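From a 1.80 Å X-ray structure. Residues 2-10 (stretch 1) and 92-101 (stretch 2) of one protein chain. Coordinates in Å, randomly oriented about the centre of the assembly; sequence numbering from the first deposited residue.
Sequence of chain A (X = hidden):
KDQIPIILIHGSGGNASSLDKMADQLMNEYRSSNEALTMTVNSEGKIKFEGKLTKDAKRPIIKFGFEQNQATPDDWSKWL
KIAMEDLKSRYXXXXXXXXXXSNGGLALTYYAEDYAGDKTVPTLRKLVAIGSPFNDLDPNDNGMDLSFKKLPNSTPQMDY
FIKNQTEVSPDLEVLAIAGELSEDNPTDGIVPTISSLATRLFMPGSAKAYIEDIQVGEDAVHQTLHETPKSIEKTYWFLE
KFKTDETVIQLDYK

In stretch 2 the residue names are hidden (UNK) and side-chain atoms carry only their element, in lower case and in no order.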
# COMPACT_ATOMS: atom_id res chain seq x y z
N ASP A 2 -7.87 0.77 20.42
CA ASP A 2 -7.35 2.07 19.93
C ASP A 2 -5.93 1.96 19.42
O ASP A 2 -5.39 2.94 18.86
CB ASP A 2 -7.40 3.10 21.05
CG ASP A 2 -8.80 3.24 21.64
OD1 ASP A 2 -9.74 3.60 20.87
OD2 ASP A 2 -8.95 2.98 22.86
N GLN A 3 -5.30 0.80 19.61
CA GLN A 3 -4.03 0.48 18.94
C GLN A 3 -4.25 0.57 17.47
O GLN A 3 -5.33 0.15 16.98
CB GLN A 3 -3.60 -0.96 19.24
CG GLN A 3 -2.97 -1.17 20.61
CD GLN A 3 -2.89 -2.64 20.96
OE1 GLN A 3 -2.94 -3.50 20.09
NE2 GLN A 3 -2.75 -2.94 22.24
N ILE A 4 -3.26 1.08 16.73
CA ILE A 4 -3.39 1.09 15.29
C ILE A 4 -2.31 0.21 14.67
O ILE A 4 -1.15 0.57 14.66
CB ILE A 4 -3.37 2.51 14.68
CG1 ILE A 4 -4.50 3.37 15.29
CG2 ILE A 4 -3.59 2.40 13.15
CD1 ILE A 4 -4.66 4.77 14.62
N PRO A 5 -2.71 -0.97 14.17
CA PRO A 5 -1.76 -1.88 13.55
C PRO A 5 -1.28 -1.38 12.20
O PRO A 5 -1.93 -0.54 11.57
CB PRO A 5 -2.54 -3.20 13.39
CG PRO A 5 -3.95 -2.77 13.32
CD PRO A 5 -4.08 -1.51 14.16
N ILE A 6 -0.18 -1.95 11.77
CA ILE A 6 0.36 -1.69 10.45
C ILE A 6 0.43 -3.02 9.70
O ILE A 6 1.18 -3.91 10.08
CB ILE A 6 1.77 -1.11 10.54
CG1 ILE A 6 1.78 0.19 11.39
CG2 ILE A 6 2.35 -0.99 9.08
CD1 ILE A 6 3.20 0.58 11.83
N ILE A 7 -0.41 -3.17 8.67
CA ILE A 7 -0.41 -4.38 7.84
C ILE A 7 0.61 -4.22 6.70
O ILE A 7 0.61 -3.23 5.96
CB ILE A 7 -1.80 -4.73 7.32
CG1 ILE A 7 -1.81 -6.12 6.69
CG2 ILE A 7 -2.32 -3.81 6.27
CD1 ILE A 7 -3.17 -6.71 6.67
N LEU A 8 1.47 -5.21 6.55
CA LEU A 8 2.50 -5.27 5.48
C LEU A 8 2.10 -6.34 4.49
O LEU A 8 1.94 -7.53 4.83
CB LEU A 8 3.88 -5.60 6.04
CG LEU A 8 4.37 -4.63 7.13
CD1 LEU A 8 5.77 -5.11 7.65
CD2 LEU A 8 4.34 -3.15 6.68
N ILE A 9 1.99 -5.93 3.22
CA ILE A 9 1.52 -6.82 2.16
C ILE A 9 2.54 -6.89 1.01
O ILE A 9 2.91 -5.85 0.46
CB ILE A 9 0.14 -6.45 1.61
CG1 ILE A 9 -0.87 -6.36 2.75
CG2 ILE A 9 -0.29 -7.48 0.57
CD1 ILE A 9 -2.29 -6.12 2.31
N HIS A 10 2.94 -8.11 0.69
CA HIS A 10 3.90 -8.42 -0.36
C HIS A 10 3.33 -8.16 -1.78
O HIS A 10 2.12 -7.95 -1.95
CB HIS A 10 4.37 -9.88 -0.22
CG HIS A 10 3.26 -10.89 -0.30
ND1 HIS A 10 2.75 -11.32 -1.51
CD2 HIS A 10 2.54 -11.50 0.66
CE1 HIS A 10 1.80 -12.22 -1.27
NE2 HIS A 10 1.65 -12.34 0.03
N UNK A 92 -10.34 -6.20 17.96
CA UNK A 92 -11.17 -4.98 18.04
C UNK A 92 -10.69 -3.70 17.34
O UNK A 92 -11.38 -2.68 17.41
N UNK A 93 -9.57 -3.76 16.60
CA UNK A 93 -8.97 -2.60 15.97
C UNK A 93 -9.98 -1.91 15.08
O UNK A 93 -10.51 -2.52 14.17
c UNK A 93 -5.20 -5.69 15.83
c UNK A 93 -7.79 -3.00 15.07
c UNK A 93 -6.07 -3.28 16.90
c UNK A 93 -5.02 -3.99 17.51
c UNK A 93 -4.61 -5.20 16.98
c UNK A 93 -6.25 -4.98 15.23
c UNK A 93 -6.69 -3.77 15.75
N UNK A 94 -10.22 -0.63 15.29
CA UNK A 94 -11.18 0.07 14.42
C UNK A 94 -10.52 0.71 13.20
O UNK A 94 -11.21 0.99 12.22
c UNK A 94 -12.78 0.47 16.30
c UNK A 94 -11.93 1.13 15.20
o UNK A 94 -10.99 2.00 15.80
N UNK A 95 -9.21 0.96 13.29
CA UNK A 95 -8.38 1.48 12.18
C UNK A 95 -7.14 0.64 12.01
O UNK A 95 -6.70 0.00 12.95
o UNK A 95 -8.00 5.68 13.93
c UNK A 95 -7.91 2.90 12.46
n UNK A 95 -8.47 6.04 11.77
c UNK A 95 -9.01 3.90 12.70
c UNK A 95 -8.45 5.29 12.85
N UNK A 96 -6.55 0.69 10.81
CA UNK A 96 -5.24 0.13 10.56
C UNK A 96 -4.55 0.95 9.46
O UNK A 96 -5.22 1.57 8.65
c UNK A 96 -5.38 -1.29 10.08
c UNK A 96 -6.11 -3.20 6.36
se UNK A 96 -6.23 -3.30 8.33
c UNK A 96 -5.98 -1.39 8.75
N UNK A 97 -3.24 0.93 9.47
CA UNK A 97 -2.43 1.46 8.37
C UNK A 97 -1.92 0.28 7.53
O UNK A 97 -1.91 -0.84 8.01
o UNK A 97 -0.94 3.75 10.65
c UNK A 97 -1.70 3.40 9.74
o UNK A 97 -2.75 3.99 9.44
c UNK A 97 -1.27 2.23 8.92
N UNK A 98 -1.62 0.50 6.27
CA UNK A 98 -1.10 -0.57 5.43
C UNK A 98 0.00 -0.11 4.50
O UNK A 98 -0.02 1.01 4.03
N UNK A 99 0.98 -0.98 4.30
CA UNK A 99 2.04 -0.78 3.35
C UNK A 99 1.99 -1.97 2.42
O UNK A 99 2.05 -3.11 2.87
c UNK A 99 4.49 -0.45 2.94
c UNK A 99 3.46 0.28 5.15
c UNK A 99 3.41 -0.75 4.01
N UNK A 100 1.93 -1.72 1.12
CA UNK A 100 1.90 -2.78 0.13
C UNK A 100 2.90 -2.62 -0.99
O UNK A 100 3.00 -1.54 -1.59
N UNK A 101 3.71 -3.63 -1.23
CA UNK A 101 4.63 -3.62 -2.36
C UNK A 101 3.86 -4.08 -3.59
O UNK A 101 3.26 -5.17 -3.57
c UNK A 101 5.79 -4.55 -2.04
n UNK A 101 8.38 -5.42 -4.48
c UNK A 101 8.18 -4.14 -4.75
c UNK A 101 7.55 -5.79 -3.46
n UNK A 101 7.25 -3.67 -3.93
c UNK A 101 6.82 -4.70 -3.11
O HOH W 1 -9.31 0.39 17.99
O HOH W 2 -7.68 1.00 16.00

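Position 92 has backbone atoms and no side-chain atoms. Its phi is positive, 84°, at the point where the chain leaves a helix, and a CB there would be jammed against the preceding carbonyl oxygen. This is G92; it makes no contact with stretch 1.

Position 93 carries one carbon and then a ring of six carbons. P5 CG sits over one face of this ring, 3.9 Å from its centroid and 18° off the normal. The residue is F93. An aromatic face welcomes the C-H groups of a proline, and the ring edge, with its slightly positive hydrogens, suits the amide oxygen: Q3 OE1 is 3.4 Å from F93 CE1.

At position 94 a single carbon carries one oxygen and one carbon, and the side chain stays clear of stretch 1. This is T94, whose small polar side chain is at home in an exposed loop. Its backbone is linked to stretch 1 through water 1, which accepts hydrogen bonds from T94 N at 3.0 Å and D2 N at 2.9 Å.

Position 95 has a chain of three carbons, the third bearing one oxygen and one nitrogen, a primary amide; that oxygen lies 3.5 Å from I4 CD1. This is Q95, its polar end suited to a partly exposed place. Water 2 accepts from Q95 N at 3.1 Å and donates to Q3 O at 2.7 Å.

Position 96 is unbranched: two carbons, a selenium and a carbon. Its CB lies 3.8 Å from P5 CG and its terminal carbon 3.8 Å from I7 CG2. This is selenomethionine, M96, whose flexible apolar chain fits a buried site.

Position 97 shows two carbons, the second carrying two oxygens, a carboxylate. One oxygen is 3.9 Å from I4 CG2, and the CB is 4.4 Å from I6 CG1. This is D97; hydrogen bonds to both oxygens elsewhere in the structure make its burial tolerable.

Position 98 has no side chain. An ideal CB would stand only 3.1 Å from I7 CG2, a tight approach, so G98 leaves room for the isoleucine.

Position 99 has one carbon carrying two more. The first, CB, is 3.7 Å from L8 CD2, and one branch is 4.3 Å from I6 CG2. This is V99, beta-branched and apolar, as suits a buried strand.

Position 100 again lacks a side chain, and its bare CA comes within 3.2 Å of I9 O. This is G100, although an ideal CB would lie 3.9 Å from I9 O, so stretch 1 alone does not demand glycine.

Position 101 has one carbon and a five-membered ring of three carbons and two nitrogens; its CB is 4.0 Å from I9 O. This is H101, a polar ring suited to burial by the hydrogen bond of ND1 elsewhere in the structure.

The contact is a parallel strand pairing. D97 N donates to P5 O (2.9 Å), I7 N to D97 O (2.8 Å), V99 N to I7 O (2.8 Å), I9 N to V99 O (2.8 Å) and H101 N to I9 O (2.9 Å). I6, L8, D97 and V99 share one face; I7 and I9 occupy the other, where the glycines add no side chains. Before the ladder, F93 packs on P5 and two waters bridge the backbones.

Stretch 2 (92-101) GFTQMDGVGH
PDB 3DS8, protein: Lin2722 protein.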